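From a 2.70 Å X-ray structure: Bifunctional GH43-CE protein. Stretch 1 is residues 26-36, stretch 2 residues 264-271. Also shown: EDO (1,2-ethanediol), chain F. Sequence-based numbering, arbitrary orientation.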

# COMPACT_ATOMS: atom_id res chain seq x y z
N ILE A 26 -14.85 -6.40 13.12
CA ILE A 26 -14.55 -6.54 11.69
C ILE A 26 -13.47 -5.52 11.32
O ILE A 26 -13.74 -4.32 11.24
CB ILE A 26 -15.82 -6.34 10.83
CG1 ILE A 26 -16.90 -7.38 11.15
CG2 ILE A 26 -15.45 -6.32 9.35
CD1 ILE A 26 -18.18 -7.19 10.37
N TYR A 27 -12.24 -6.00 11.09
CA TYR A 27 -11.17 -5.14 10.63
C TYR A 27 -11.24 -5.03 9.10
O TYR A 27 -10.40 -5.59 8.39
CB TYR A 27 -9.81 -5.65 11.12
CG TYR A 27 -8.78 -4.58 11.38
CD1 TYR A 27 -7.90 -4.69 12.45
CD2 TYR A 27 -8.69 -3.45 10.59
CE1 TYR A 27 -6.95 -3.72 12.71
CE2 TYR A 27 -7.74 -2.47 10.84
CZ TYR A 27 -6.87 -2.60 11.90
OH TYR A 27 -5.93 -1.64 12.14
N ALA A 28 -12.26 -4.31 8.61
CA ALA A 28 -12.50 -4.14 7.18
C ALA A 28 -13.63 -3.12 6.96
O ALA A 28 -14.38 -2.81 7.88
CB ALA A 28 -12.84 -5.46 6.53
N ASP A 29 -13.73 -2.65 5.72
CA ASP A 29 -14.60 -1.55 5.32
C ASP A 29 -16.04 -2.06 5.25
O ASP A 29 -16.47 -2.60 4.23
CB ASP A 29 -14.09 -0.95 4.01
CG ASP A 29 -14.75 0.36 3.60
OD1 ASP A 29 -14.87 1.26 4.46
OD2 ASP A 29 -15.13 0.46 2.42
N ALA A 30 -16.77 -1.89 6.36
CA ALA A 30 -18.20 -2.19 6.47
C ALA A 30 -18.90 -0.99 7.09
O ALA A 30 -19.34 -1.05 8.23
CB ALA A 30 -18.40 -3.44 7.29
N PRO A 31 -18.99 0.14 6.35
CA PRO A 31 -19.58 1.37 6.89
C PRO A 31 -21.12 1.41 6.86
O PRO A 31 -21.74 0.69 6.08
CB PRO A 31 -19.02 2.45 5.95
CG PRO A 31 -18.87 1.74 4.62
CD PRO A 31 -18.50 0.31 4.98
N ASP A 32 -21.69 2.27 7.71
CA ASP A 32 -23.12 2.56 7.78
C ASP A 32 -23.89 1.25 8.02
O ASP A 32 -24.68 0.81 7.18
CB ASP A 32 -23.61 3.26 6.52
CG ASP A 32 -22.89 4.56 6.22
OD1 ASP A 32 -21.93 4.90 6.95
OD2 ASP A 32 -23.28 5.23 5.24
N MET A 33 -23.63 0.65 9.19
CA MET A 33 -24.28 -0.58 9.59
C MET A 33 -25.72 -0.27 10.02
O MET A 33 -26.00 0.74 10.66
CB MET A 33 -23.54 -1.23 10.76
CG MET A 33 -22.22 -1.86 10.37
SD MET A 33 -21.38 -2.63 11.77
CE MET A 33 -20.88 -1.18 12.70
N SER A 34 -26.63 -1.16 9.62
CA SER A 34 -27.95 -1.28 10.18
C SER A 34 -28.12 -2.73 10.64
O SER A 34 -28.18 -3.64 9.81
CB SER A 34 -29.00 -0.87 9.18
OG SER A 34 -30.29 -0.77 9.77
N MET A 35 -28.17 -2.93 11.96
CA MET A 35 -28.12 -4.25 12.58
C MET A 35 -29.47 -4.57 13.24
O MET A 35 -30.21 -3.69 13.69
CB MET A 35 -27.01 -4.30 13.64
CG MET A 35 -26.56 -5.70 14.01
SD MET A 35 -25.10 -5.67 15.10
CE MET A 35 -23.84 -5.27 13.89
N LEU A 36 -29.79 -5.87 13.29
CA LEU A 36 -30.90 -6.34 14.09
C LEU A 36 -30.68 -7.81 14.45
O LEU A 36 -29.80 -8.49 13.88
CB LEU A 36 -32.23 -6.13 13.35
CG LEU A 36 -32.39 -6.79 11.98
CD1 LEU A 36 -32.57 -8.30 12.09
CD2 LEU A 36 -33.57 -6.19 11.24
N ALA A 264 -23.54 -1.36 21.43
CA ALA A 264 -23.70 -0.32 20.41
C ALA A 264 -22.80 -0.66 19.22
O ALA A 264 -21.59 -0.70 19.37
CB ALA A 264 -23.33 1.02 20.99
N TYR A 265 -23.41 -0.92 18.06
CA TYR A 265 -22.64 -1.15 16.83
C TYR A 265 -22.32 0.21 16.21
O TYR A 265 -23.23 1.01 15.96
CB TYR A 265 -23.35 -2.11 15.88
CG TYR A 265 -24.68 -1.65 15.33
CD1 TYR A 265 -24.75 -0.90 14.16
CD2 TYR A 265 -25.86 -1.98 15.96
CE1 TYR A 265 -25.97 -0.48 13.65
CE2 TYR A 265 -27.09 -1.57 15.47
CZ TYR A 265 -27.15 -0.82 14.31
OH TYR A 265 -28.36 -0.42 13.81
N LEU A 266 -21.02 0.47 16.01
CA LEU A 266 -20.46 1.75 15.52
C LEU A 266 -19.26 1.46 14.61
O LEU A 266 -18.84 0.31 14.48
CB LEU A 266 -20.01 2.59 16.72
CG LEU A 266 -21.03 2.81 17.83
CD1 LEU A 266 -20.34 3.26 19.11
CD2 LEU A 266 -22.09 3.82 17.41
N PHE A 267 -18.68 2.51 14.02
CA PHE A 267 -17.48 2.37 13.19
C PHE A 267 -16.53 3.56 13.35
O PHE A 267 -16.97 4.69 13.63
CB PHE A 267 -17.85 2.16 11.72
CG PHE A 267 -18.41 3.36 11.00
CD1 PHE A 267 -17.58 4.35 10.50
CD2 PHE A 267 -19.78 3.48 10.79
CE1 PHE A 267 -18.10 5.45 9.83
CE2 PHE A 267 -20.30 4.58 10.13
CZ PHE A 267 -19.46 5.56 9.65
N GLU A 268 -15.23 3.29 13.16
CA GLU A 268 -14.13 4.26 13.17
C GLU A 268 -13.66 4.48 11.72
O GLU A 268 -13.87 3.63 10.87
CB GLU A 268 -12.97 3.73 14.01
CG GLU A 268 -11.98 4.79 14.47
CD GLU A 268 -10.63 4.26 14.94
OE1 GLU A 268 -10.33 3.08 14.65
OE2 GLU A 268 -9.88 5.02 15.60
N ASP A 269 -13.03 5.63 11.47
CA ASP A 269 -12.26 5.86 10.24
C ASP A 269 -10.80 5.47 10.50
O ASP A 269 -10.03 6.29 11.02
CB ASP A 269 -12.37 7.31 9.76
CG ASP A 269 -13.79 7.74 9.45
OD1 ASP A 269 -14.63 6.86 9.21
OD2 ASP A 269 -14.06 8.96 9.47
N CYS A 270 -10.43 4.24 10.15
CA CYS A 270 -9.09 3.67 10.44
C CYS A 270 -8.18 3.81 9.21
O CYS A 270 -7.38 2.92 8.94
CB CYS A 270 -9.20 2.21 10.88
SG CYS A 270 -7.95 1.71 12.10
N GLY A 271 -8.31 4.92 8.48
CA GLY A 271 -7.41 5.25 7.37
C GLY A 271 -7.73 4.47 6.10
O GLY A 271 -8.88 4.42 5.65
C1 EDO F . -21.42 8.17 4.70
O1 EDO F . -21.16 6.85 5.17
C2 EDO F . -22.16 8.08 3.38
O2 EDO F . -23.38 7.34 3.58

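The single hydrogen bond between these two stretches joins a backbone to a side chain: the amide N of Met-35 donates to the OH of Tyr-265 at 3.1 Å, with an N-H...O angle of 179°, essentially straight. No backbone-to-backbone hydrogen bond connects the segments, although both include strand residues, 34-36 in the first and 264-269 in the second. Their backbones stand well apart, with CA-CA distances of 6.7 Å for Pro-31 and Phe-267, 7.4 Å for Met-33 and Leu-266, and 9.1 Å for Tyr-27 and Cys-270. The gap is therefore bridged mainly by side chains, and the contact buries 450 Å² in all.

Tyr-265 is the centre of the interface. Its chi1 is p, its CA-to-CB bond points toward the first stretch, and the ring meets Met-33, Ser-34 and Met-35 in succession. Met-35 lies over one face: its CB sits 3.5 Å from the centroid of the Tyr-265 ring and 19° off the ring normal, a CH-pi contact in which the slightly positive methylene hydrogens can meet the pi cloud. The SD of Met-35 approaches obliquely, 4.5 Å from the centroid of the Tyr-265 ring. Thus one methionine engages both parts of the tyrosine, its backbone amide the hydroxyl and its side chain the ring. At the ring edge, the carbonyl O of Met-33 comes within 3.2 Å of CE1 of Tyr-265, near the ring plane, where the partial positive charge of aromatic hydrogens suits an oxygen. Nonpolar packing adds to this, with CB of Met-33 3.6 Å from CD1 of Tyr-265.

The Met-33 side chain, m at chi1, t at chi2 and m at chi3, extends to the neighbouring backbone, placing its CE 3.1 Å from the carbonyl O of Leu-266. This is a close approach of a methyl group to a carbonyl. Leu-266 itself turns its CB away, whereas Tyr-265 and Phe-267 point theirs toward the first stretch, the alternation expected of a strand.

Phe-267 carries the packing onward. CA of Pro-31 lies over one face of the Phe-267 ring, 4.4 Å from CD2 of Phe-267, and OD1 of Asp-32 approaches CE2 of Phe-267 obliquely at 3.6 Å. The Asp-32 carboxylate also binds 1,2-ethanediol, probably from the crystallisation liquor, whose O2 donates to OD2 of Asp-32 at 2.7 Å. Farther along, Tyr-27 and Cys-270 make a looser contact, with SG of Cys-270 3.9 Å from OH of Tyr-27 and set obliquely to the ring.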